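Local coordinates for divalent ion tolerance protein CutA1 (Ehrlichia chaffeensis, PDB 4IYQ) that may bind copper ions, as is generally assigned to the CutA family of trimeric proteins named for tolerance of divalent metal ions, at residues R40-L45 against A52-F57; L46-I51 against T91-A96. One frame throughout, in Å; residues are numbered along the deposited sequence.

Contact 1 (R40-L45 against A52-F57); sequences RISNIL and ACANIF
S42 meets A54 and I56 through the outer end of its short side chain. Its OG lies 3.3 Å from A54 CB, against which S42 CB also rests. The same OG touches the end of I56, whose CD1 is 3.8 Å away, by simple van der Waals contact. Small residues on both sides allow helix and strand to approach closely, as the 6.0 Å between S42 CA and A54 CA indicates. The first torsion of S42 sets OG beside its own backbone N (chi1 -65°), where it hydrogen-bonds A38 O one helical turn back. This bond gives the buried hydroxyl a polar partner, although the strand offers it methyl groups. Further out, A54 also rests on L80 of strand 69-83, and I56 packs on V63 of the second subunit. Residues C53 to I56 pair with an antiparallel strand of that subunit, which carries the sheet across the interface. Helix 35-47 lying on strand 53-66, with strands 25-32 and 53-66 separated in the sheet by 69-83, is the first half of the ferredoxin-like fold of CutA trimers.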
loop_
_atom_site.group_PDB
_atom_site.type_symbol
_atom_site.label_atom_id
_atom_site.label_comp_id
_atom_site.label_asym_id
_atom_site.label_seq_id
_atom_site.Cartn_x
_atom_site.Cartn_y
_atom_site.Cartn_z
ATOM N N ARG A 40 -8.359 -16.375 -7.327
ATOM C CA ARG A 40 -9.417 -17.186 -6.757
ATOM C C ARG A 40 -10.077 -16.479 -5.568
ATOM O O ARG A 40 -11.298 -16.418 -5.465
ATOM C CB ARG A 40 -8.863 -18.551 -6.345
ATOM C CG ARG A 40 -9.813 -19.385 -5.499
ATOM C CD ARG A 40 -9.237 -20.769 -5.199
ATOM N NE ARG A 40 -10.147 -21.533 -4.353
ATOM C CZ ARG A 40 -10.150 -21.514 -3.025
ATOM N NH1 ARG A 40 -9.265 -20.780 -2.348
ATOM N NH2 ARG A 40 -11.044 -22.249 -2.376
ATOM N N ILE A 41 -9.265 -15.947 -4.670
ATOM C CA ILE A 41 -9.789 -15.232 -3.522
ATOM C C ILE A 41 -10.590 -14.004 -3.968
ATOM O O ILE A 41 -11.699 -13.735 -3.484
ATOM C CB ILE A 41 -8.645 -14.825 -2.588
ATOM C CG1 ILE A 41 -8.127 -16.063 -1.864
ATOM C CG2 ILE A 41 -9.115 -13.807 -1.594
ATOM C CD1 ILE A 41 -6.864 -15.830 -1.093
ATOM N N SER A 42 -10.012 -13.281 -4.918
ATOM C CA SER A 42 -10.631 -12.102 -5.482
ATOM C C SER A 42 -12.001 -12.475 -6.024
ATOM O O SER A 42 -13.020 -11.863 -5.689
ATOM C CB SER A 42 -9.745 -11.536 -6.585
ATOM O OG SER A 42 -8.513 -11.083 -6.047
ATOM N N ASN A 43 -12.001 -13.514 -6.849
ATOM C CA ASN A 43 -13.209 -14.088 -7.404
ATOM C C ASN A 43 -14.291 -14.465 -6.400
ATOM O O ASN A 43 -15.419 -13.996 -6.512
ATOM C CB ASN A 43 -12.833 -15.319 -8.214
ATOM C CG ASN A 43 -13.419 -15.292 -9.576
ATOM O OD1 ASN A 43 -12.876 -14.654 -10.472
ATOM N ND2 ASN A 43 -14.545 -15.965 -9.754
ATOM N N ILE A 44 -13.937 -15.308 -5.426
ATOM C CA ILE A 44 -14.868 -15.774 -4.407
ATOM C C ILE A 44 -15.469 -14.606 -3.613
ATOM O O ILE A 44 -16.678 -14.570 -3.376
ATOM C CB ILE A 44 -14.192 -16.799 -3.443
ATOM C CG1 ILE A 44 -13.971 -18.140 -4.167
ATOM C CG2 ILE A 44 -15.054 -17.041 -2.203
ATOM C CD1 ILE A 44 -12.964 -19.089 -3.491
ATOM N N LEU A 45 -14.642 -13.639 -3.237
ATOM C CA LEU A 45 -15.145 -12.475 -2.523
ATOM C C LEU A 45 -16.083 -11.630 -3.388
ATOM O O LEU A 45 -17.103 -11.125 -2.904
ATOM C CB LEU A 45 -13.991 -11.612 -2.030
ATOM C CG LEU A 45 -13.102 -12.250 -0.963
ATOM C CD1 LEU A 45 -11.857 -11.371 -0.754
ATOM C CD2 LEU A 45 -13.865 -12.481 0.319
ATOM N N ALA A 52 -15.713 -4.946 -3.739
ATOM C CA ALA A 52 -16.061 -4.280 -4.990
ATOM C C ALA A 52 -14.981 -4.493 -6.052
ATOM O O ALA A 52 -15.244 -4.468 -7.256
ATOM C CB ALA A 52 -16.275 -2.768 -4.744
ATOM N N CYS A 53 -13.745 -4.644 -5.597
ATOM C CA CYS A 53 -12.653 -4.912 -6.502
ATOM C C CYS A 53 -11.391 -5.369 -5.782
ATOM O O CYS A 53 -11.236 -5.185 -4.578
ATOM C CB CYS A 53 -12.360 -3.664 -7.353
ATOM S SG CYS A 53 -11.965 -2.198 -6.393
ATOM N N ALA A 54 -10.476 -5.919 -6.567
ATOM C CA ALA A 54 -9.184 -6.354 -6.080
ATOM C C ALA A 54 -8.080 -5.819 -6.975
ATOM O O ALA A 54 -8.199 -5.839 -8.204
ATOM C CB ALA A 54 -9.122 -7.885 -6.027
ATOM N N ASN A 55 -7.001 -5.355 -6.361
ATOM C CA ASN A 55 -5.794 -5.038 -7.114
ATOM C C ASN A 55 -4.724 -6.070 -6.797
ATOM O O ASN A 55 -4.296 -6.200 -5.651
ATOM C CB ASN A 55 -5.288 -3.620 -6.797
ATOM C CG ASN A 55 -6.249 -2.543 -7.265
ATOM O OD1 ASN A 55 -7.080 -2.773 -8.145
ATOM N ND2 ASN A 55 -6.137 -1.367 -6.685
ATOM N N ILE A 56 -4.309 -6.819 -7.813
ATOM C CA ILE A 56 -3.346 -7.879 -7.597
ATOM C C ILE A 56 -1.974 -7.452 -8.080
ATOM O O ILE A 56 -1.800 -7.069 -9.240
ATOM C CB ILE A 56 -3.764 -9.186 -8.297
ATOM C CG1 ILE A 56 -5.166 -9.606 -7.845
ATOM C CG2 ILE A 56 -2.754 -10.271 -7.999
ATOM C CD1 ILE A 56 -5.778 -10.753 -8.653
ATOM N N PHE A 57 -1.019 -7.485 -7.152
ATOM C CA PHE A 57 0.388 -7.204 -7.403
ATOM C C PHE A 57 1.161 -8.530 -7.461
ATOM O O PHE A 57 1.170 -9.300 -6.492
ATOM C CB PHE A 57 0.979 -6.310 -6.310
ATOM C CG PHE A 57 0.274 -4.987 -6.129
ATOM C CD1 PHE A 57 -1.018 -4.929 -5.599
ATOM C CD2 PHE A 57 0.926 -3.784 -6.446
ATOM C CE1 PHE A 57 -1.652 -3.707 -5.419
ATOM C CE2 PHE A 57 0.298 -2.564 -6.274
ATOM C CZ PHE A 57 -0.992 -2.518 -5.758
#

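Contact 2 (L46-I51 against T91-A96); sequences LENKLI and TNKIQA
K93 carries the whole approach to the 46-51 turn, meeting L50 with the root of its side chain and N48 with CE, one atom short of the end. Two residues before it, T91 lies on the sheet side of the helix: its OG1 hydrogen-bonds V87 O within the helix, while the side chain packs on L28 and I105. At K93 itself, CB and CG both lie 3.9 Å from L50 CD1, so one methyl of the leucine rests against the start of the lysine chain, and the two side chains cross at about a right angle. CG of K93 stands anti to the backbone N (chi1 -176°), and a bend at the next torsion (chi2 65°) turns the chain to bring CE within 4.0 Å of N48 ND2. The amide nitrogen thus meets a methylene group, and its hydrogen bond is made with I44 O on the helix that ends here. That end is a Schellman motif: K49, with positive phi (55°), is its C-prime residue, K49 N bonds L46 O at 2.9 Å, and L50 N reaches back to L45 O. N48, the residue before the reversal, and L50, the residue after it, both point toward helix 87-97, the second helix of the ferredoxin-like fold, packed like the first on one face of the sheet. I94, next in sequence, stays short of contact with the turn and packs on L28, L80 and I105, and on L45 of helix 35-47. Backbone bonds one turn back, such as Q95 N to T91 O at 2.9 Å, keep 91-96 helical through K93.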
loop_
_atom_site.group_PDB
_atom_site.type_symbol
_atom_site.label_atom_id
_atom_site.label_comp_id
_atom_site.label_asym_id
_atom_site.label_seq_id
_atom_site.Cartn_x
_atom_site.Cartn_y
_atom_site.Cartn_z
ATOM N N LEU A 46 -15.741 -11.474 -4.664
ATOM C CA LEU A 46 -16.579 -10.695 -5.569
ATOM C C LEU A 46 -17.942 -11.356 -5.750
ATOM O O LEU A 46 -18.977 -10.685 -5.699
ATOM C CB LEU A 46 -15.890 -10.503 -6.922
ATOM C CG LEU A 46 -14.795 -9.431 -6.926
ATOM C CD1 LEU A 46 -13.941 -9.499 -8.173
ATOM C CD2 LEU A 46 -15.411 -8.045 -6.810
ATOM N N GLU A 47 -17.956 -12.670 -5.948
ATOM C CA GLU A 47 -19.224 -13.321 -6.210
ATOM C C GLU A 47 -20.083 -13.297 -4.946
ATOM O O GLU A 47 -21.297 -13.425 -5.032
ATOM C CB GLU A 47 -19.048 -14.735 -6.778
ATOM C CG GLU A 47 -18.523 -15.805 -5.873
ATOM C CD GLU A 47 -18.574 -17.178 -6.566
ATOM O OE1 GLU A 47 -18.278 -18.205 -5.899
ATOM O OE2 GLU A 47 -18.908 -17.217 -7.782
ATOM N N ASN A 48 -19.461 -13.130 -3.778
ATOM C CA ASN A 48 -20.224 -13.001 -2.539
ATOM C C ASN A 48 -20.559 -11.553 -2.203
ATOM O O ASN A 48 -21.055 -11.269 -1.112
ATOM C CB ASN A 48 -19.482 -13.624 -1.347
ATOM C CG ASN A 48 -19.536 -15.145 -1.342
ATOM O OD1 ASN A 48 -20.508 -15.733 -0.872
ATOM N ND2 ASN A 48 -18.471 -15.787 -1.808
ATOM N N LYS A 49 -20.248 -10.638 -3.122
ATOM C CA LYS A 49 -20.517 -9.222 -2.916
ATOM C C LYS A 49 -19.882 -8.720 -1.622
ATOM O O LYS A 49 -20.435 -7.839 -0.963
ATOM C CB LYS A 49 -22.026 -8.949 -2.910
ATOM C CG LYS A 49 -22.669 -9.127 -4.256
ATOM C CD LYS A 49 -24.161 -8.898 -4.194
ATOM C CE LYS A 49 -24.518 -7.456 -3.931
ATOM N NZ LYS A 49 -25.246 -6.845 -5.086
ATOM N N LEU A 50 -18.751 -9.319 -1.242
ATOM C CA LEU A 50 -18.029 -8.923 -0.028
ATOM C C LEU A 50 -16.980 -7.849 -0.302
ATOM O O LEU A 50 -16.559 -7.142 0.616
ATOM C CB LEU A 50 -17.362 -10.136 0.626
ATOM C CG LEU A 50 -18.208 -11.078 1.478
ATOM C CD1 LEU A 50 -17.407 -12.320 1.822
ATOM C CD2 LEU A 50 -18.588 -10.345 2.737
ATOM N N ILE A 51 -16.540 -7.762 -1.557
ATOM C CA ILE A 51 -15.683 -6.672 -2.022
ATOM C C ILE A 51 -16.214 -6.118 -3.354
ATOM O O ILE A 51 -17.039 -6.757 -4.015
ATOM C CB ILE A 51 -14.221 -7.120 -2.212
ATOM C CG1 ILE A 51 -14.137 -8.163 -3.341
ATOM C CG2 ILE A 51 -13.663 -7.639 -0.895
ATOM C CD1 ILE A 51 -12.751 -8.405 -3.871
ATOM N N THR A 91 -12.802 -10.571 6.131
ATOM C CA THR A 91 -11.631 -11.179 6.760
ATOM C C THR A 91 -11.883 -12.659 7.138
ATOM O O THR A 91 -11.067 -13.542 6.839
ATOM C CB THR A 91 -11.216 -10.409 8.021
ATOM O OG1 THR A 91 -10.965 -9.051 7.678
ATOM C CG2 THR A 91 -9.970 -11.013 8.643
ATOM N N ASN A 92 -13.026 -12.929 7.758
ATOM C CA ASN A 92 -13.377 -14.291 8.136
ATOM C C ASN A 92 -13.418 -15.178 6.919
ATOM O O ASN A 92 -13.005 -16.347 6.981
ATOM C CB ASN A 92 -14.722 -14.351 8.852
ATOM C CG ASN A 92 -14.683 -13.696 10.195
ATOM O OD1 ASN A 92 -13.609 -13.474 10.760
ATOM N ND2 ASN A 92 -15.856 -13.385 10.734
ATOM N N LYS A 93 -13.937 -14.633 5.820
ATOM C CA LYS A 93 -14.059 -15.413 4.598
ATOM C C LYS A 93 -12.678 -15.721 4.012
ATOM O O LYS A 93 -12.394 -16.865 3.641
ATOM C CB LYS A 93 -14.911 -14.669 3.583
ATOM C CG LYS A 93 -15.180 -15.439 2.321
ATOM C CD LYS A 93 -15.997 -16.644 2.609
ATOM C CE LYS A 93 -16.524 -17.217 1.329
ATOM N NZ LYS A 93 -17.357 -18.413 1.575
ATOM N N ILE A 94 -11.812 -14.706 3.982
ATOM C CA ILE A 94 -10.456 -14.860 3.463
ATOM C C ILE A 94 -9.697 -15.907 4.278
ATOM O O ILE A 94 -9.020 -16.756 3.698
ATOM C CB ILE A 94 -9.677 -13.514 3.456
ATOM C CG1 ILE A 94 -10.288 -12.534 2.438
ATOM C CG2 ILE A 94 -8.225 -13.739 3.096
ATOM C CD1 ILE A 94 -9.861 -11.092 2.653
ATOM N N GLN A 95 -9.858 -15.885 5.605
ATOM C CA GLN A 95 -9.193 -16.861 6.476
ATOM C C GLN A 95 -9.641 -18.291 6.146
ATOM O O GLN A 95 -8.824 -19.200 6.062
ATOM C CB GLN A 95 -9.466 -16.555 7.960
ATOM N N ALA A 96 -10.934 -18.472 5.910
ATOM C CA ALA A 96 -11.481 -19.791 5.623
ATOM C C ALA A 96 -10.973 -20.363 4.304
ATOM O O ALA A 96 -10.813 -21.567 4.185
ATOM C CB ALA A 96 -12.995 -19.742 5.621
#

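How the contacts relate
Both contacts draw on helix 35-47, contact 1 through its middle and contact 2 through the turn at its C-terminal end, and their centres lie about 9 Å apart. Contact 1 is core: all three touching residues are buried between helix and sheet, close to the subunit interface, and a hydroxyl satisfied within its own helix faces methyl groups. Contact 2 is nearer the surface, where partly exposed residues join that turn to helix 87-97, lysine methylenes meeting a methyl and an amide. L45 links the two, since its CD1 lies 3.7 Å from I94 CG1 and its CB 3.7 Å from I51 CG1. Along the chain the four segments alternate between the contacts.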